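Hexameric cytochrome (Silicibacter pomeroyi, PDB 2OYY) binds heme b through an axial tyrosine ligand to the iron and assembles into an all-helical hexamer. Local coordinates at the interface of chains A and B. Numbering follows the deposited sequence. Chains: chain A/B, Hexameric cytochrome.

The interface of chains A and B. Residues chain A 6, 9, 24, 63, 66; chain B 64, 68, 73-74.
B:Phe64 of helix 50-70 reaches across to meet A:Leu9, and around this pair a hydrophobic patch joins two neighbouring subunits of the heme-binding hexamer. The case illustrates how one ring can gather methyl groups from separate segments of a neighbouring subunit: with CG anti to the backbone N (chi1 -174°), the phenyl group extends from its helix among side chains of chain A. The side chains of B:Phe64 and A:Leu9 approach from opposite directions, and the methyl CD2 of A:Leu9 lies at the ring edge, in its plane, 3.8 Å from CZ of B:Phe64. A:Leu24, on helix 14-32, comes in at about a right angle and places its methyl CD1 3.7 Å from CE2 of the same ring. A:His63 and A:Leu6 add slight flanking contacts.

The fork of A:Leu9 divides its work between two aromatic groups. While CD2 abuts the rim of the phenyl ring, CD1 turns to the indole of B:Trp74, meeting its six-membered ring edge-on, in plane, at 3.7 Å from CZ3. One leucine from a loop thus bridges the helix of chain B and its C-terminal tail.

A:Thr66 extends the patch along helix 50-70 of chain A. With OG1 beside the backbone N (chi1 -47°), the methyl CG2 is the branch turned toward B:Ala68 and B:Tyr73, and it packs 3.6 Å from CB of B:Ala68. The same methyl touches the edge of the B:Tyr73 ring, in plane, 3.9 Å from CE1. That ring also borders the backbone of helix 50-70 of chain A, where CE1 of B:Tyr73 lies 3.4 Å from the carbonyl O of A:Thr66.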
ATOM      1  N   LEU A   6      14.864  17.531  -8.216  1.00  7.60           N
ATOM      2  CA  LEU A   6      13.948  16.705  -9.019  1.00  6.59           C
ATOM      3  C   LEU A   6      13.416  17.392 -10.281  1.00  6.31           C
ATOM      4  O   LEU A   6      12.271  17.872 -10.285  1.00  6.12           O
ATOM      5  CB  LEU A   6      12.799  16.142  -8.185  1.00  5.79           C
ATOM      6  CG  LEU A   6      12.157  14.878  -8.772  1.00  5.16           C
ATOM      7  CD1 LEU A   6      13.173  13.740  -8.952  1.00  4.12           C
ATOM      8  CD2 LEU A   6      10.988  14.411  -7.937  1.00  3.74           C
ATOM      9  N   LEU A   9      10.719  13.202 -14.135  1.00  5.56           N
ATOM     10  CA  LEU A   9      10.492  11.804 -13.860  1.00  4.62           C
ATOM     11  C   LEU A   9      10.814  11.032 -15.111  1.00  4.15           C
ATOM     12  O   LEU A   9      10.838   9.800 -15.104  1.00  4.35           O
ATOM     13  CB  LEU A   9       9.028  11.563 -13.527  1.00  4.61           C
ATOM     14  CG  LEU A   9       8.367  12.227 -12.335  1.00  4.15           C
ATOM     15  CD1 LEU A   9       6.884  11.822 -12.363  1.00  3.44           C
ATOM     16  CD2 LEU A   9       9.054  11.798 -11.039  1.00  3.79           C
ATOM     17  N   LEU A  24      13.885   8.801  -5.004  1.00  2.00           N
ATOM     18  CA  LEU A  24      12.673   9.421  -4.487  1.00  2.00           C
ATOM     19  C   LEU A  24      12.299   8.955  -3.081  1.00  2.00           C
ATOM     20  O   LEU A  24      11.711   9.712  -2.302  1.00  2.00           O
ATOM     21  CB  LEU A  24      11.512   9.204  -5.450  1.00  2.00           C
ATOM     22  CG  LEU A  24      11.512  10.105  -6.689  1.00  2.00           C
ATOM     23  CD1 LEU A  24      10.158  10.055  -7.374  1.00  2.00           C
ATOM     24  CD2 LEU A  24      11.870  11.551  -6.348  1.00  2.00           C
ATOM     25  N   HIS A  63       7.035   4.050  -5.700  1.00  2.00           N
ATOM     26  CA  HIS A  63       7.636   5.066  -6.546  1.00  2.00           C
ATOM     27  C   HIS A  63       7.892   4.559  -7.967  1.00  2.00           C
ATOM     28  O   HIS A  63       7.544   5.239  -8.940  1.00  2.00           O
ATOM     29  CB  HIS A  63       8.934   5.591  -5.933  1.00  2.00           C
ATOM     30  CG  HIS A  63       8.725   6.645  -4.898  1.00  2.00           C
ATOM     31  ND1 HIS A  63       8.145   7.861  -5.185  1.00  2.00           N
ATOM     32  CD2 HIS A  63       9.024   6.670  -3.579  1.00  2.00           C
ATOM     33  CE1 HIS A  63       8.104   8.596  -4.093  1.00  2.00           C
ATOM     34  NE2 HIS A  63       8.631   7.899  -3.104  1.00  2.00           N
ATOM     35  N   THR A  66       5.011   4.929 -10.100  1.00  2.40           N
ATOM     36  CA  THR A  66       4.774   6.303 -10.533  1.00  2.73           C
ATOM     37  C   THR A  66       5.684   6.708 -11.680  1.00  2.96           C
ATOM     38  O   THR A  66       5.235   7.359 -12.620  1.00  3.60           O
ATOM     39  CB  THR A  66       4.964   7.303  -9.363  1.00  3.03           C
ATOM     40  OG1 THR A  66       4.272   6.818  -8.202  1.00  3.52           O
ATOM     41  CG2 THR A  66       4.455   8.713  -9.741  1.00  2.00           C
TER
ATOM     42  N   PHE B  64       2.510  11.300  -3.782  1.00  2.00           N
ATOM     43  CA  PHE B  64       3.232  11.724  -4.979  1.00  2.00           C
ATOM     44  C   PHE B  64       2.674  11.061  -6.229  1.00  2.00           C
ATOM     45  O   PHE B  64       2.603  11.688  -7.300  1.00  2.00           O
ATOM     46  CB  PHE B  64       4.726  11.452  -4.848  1.00  2.00           C
ATOM     47  CG  PHE B  64       5.518  11.979  -5.977  1.00  2.00           C
ATOM     48  CD1 PHE B  64       5.671  13.351  -6.149  1.00  2.00           C
ATOM     49  CD2 PHE B  64       6.105  11.124  -6.885  1.00  2.00           C
ATOM     50  CE1 PHE B  64       6.395  13.865  -7.210  1.00  2.00           C
ATOM     51  CE2 PHE B  64       6.841  11.625  -7.949  1.00  2.00           C
ATOM     52  CZ  PHE B  64       6.991  12.997  -8.105  1.00  2.00           C
ATOM     53  N   ALA B  68       1.370  13.393  -9.138  1.00  3.19           N
ATOM     54  CA  ALA B  68       2.112  13.135 -10.373  1.00  3.23           C
ATOM     55  C   ALA B  68       1.146  12.826 -11.511  1.00  3.21           C
ATOM     56  O   ALA B  68       1.302  13.330 -12.625  1.00  3.15           O
ATOM     57  CB  ALA B  68       3.106  11.993 -10.177  1.00  3.09           C
ATOM     58  N   TYR B  73       2.272  13.825 -15.165  1.00  5.03           N
ATOM     59  CA  TYR B  73       3.649  13.375 -15.000  1.00  4.57           C
ATOM     60  C   TYR B  73       4.755  14.366 -15.415  1.00  4.61           C
ATOM     61  O   TYR B  73       5.921  13.998 -15.466  1.00  4.73           O
ATOM     62  CB  TYR B  73       3.825  11.968 -15.616  1.00  3.94           C
ATOM     63  CG  TYR B  73       2.949  10.915 -14.957  1.00  3.15           C
ATOM     64  CD1 TYR B  73       3.305  10.363 -13.718  1.00  2.81           C
ATOM     65  CD2 TYR B  73       1.760  10.480 -15.548  1.00  2.46           C
ATOM     66  CE1 TYR B  73       2.508   9.405 -13.093  1.00  2.00           C
ATOM     67  CE2 TYR B  73       0.949   9.501 -14.927  1.00  2.00           C
ATOM     68  CZ  TYR B  73       1.330   8.975 -13.697  1.00  2.60           C
ATOM     69  OH  TYR B  73       0.551   8.022 -13.044  1.00  2.57           O
ATOM     70  N   TRP B  74       4.393  15.628 -15.646  1.00  5.04           N
ATOM     71  CA  TRP B  74       5.333  16.681 -16.112  1.00  5.29           C
ATOM     72  C   TRP B  74       6.132  16.294 -17.361  1.00  5.05           C
ATOM     73  O   TRP B  74       5.612  16.327 -18.478  1.00  5.68           O
ATOM     74  CB  TRP B  74       6.303  17.101 -14.997  1.00  5.24           C
ATOM     75  CG  TRP B  74       5.632  17.523 -13.709  1.00  5.42           C
ATOM     76  CD1 TRP B  74       5.167  18.772 -13.392  1.00  5.19           C
ATOM     77  CD2 TRP B  74       5.366  16.699 -12.574  1.00  4.98           C
ATOM     78  NE1 TRP B  74       4.620  18.773 -12.128  1.00  5.25           N
ATOM     79  CE2 TRP B  74       4.731  17.516 -11.600  1.00  5.59           C
ATOM     80  CE3 TRP B  74       5.600  15.349 -12.276  1.00  4.90           C
ATOM     81  CZ2 TRP B  74       4.326  17.023 -10.344  1.00  5.41           C
ATOM     82  CZ3 TRP B  74       5.186  14.858 -11.027  1.00  4.58           C
ATOM     83  CH2 TRP B  74       4.565  15.701 -10.078  1.00  4.24           C
TER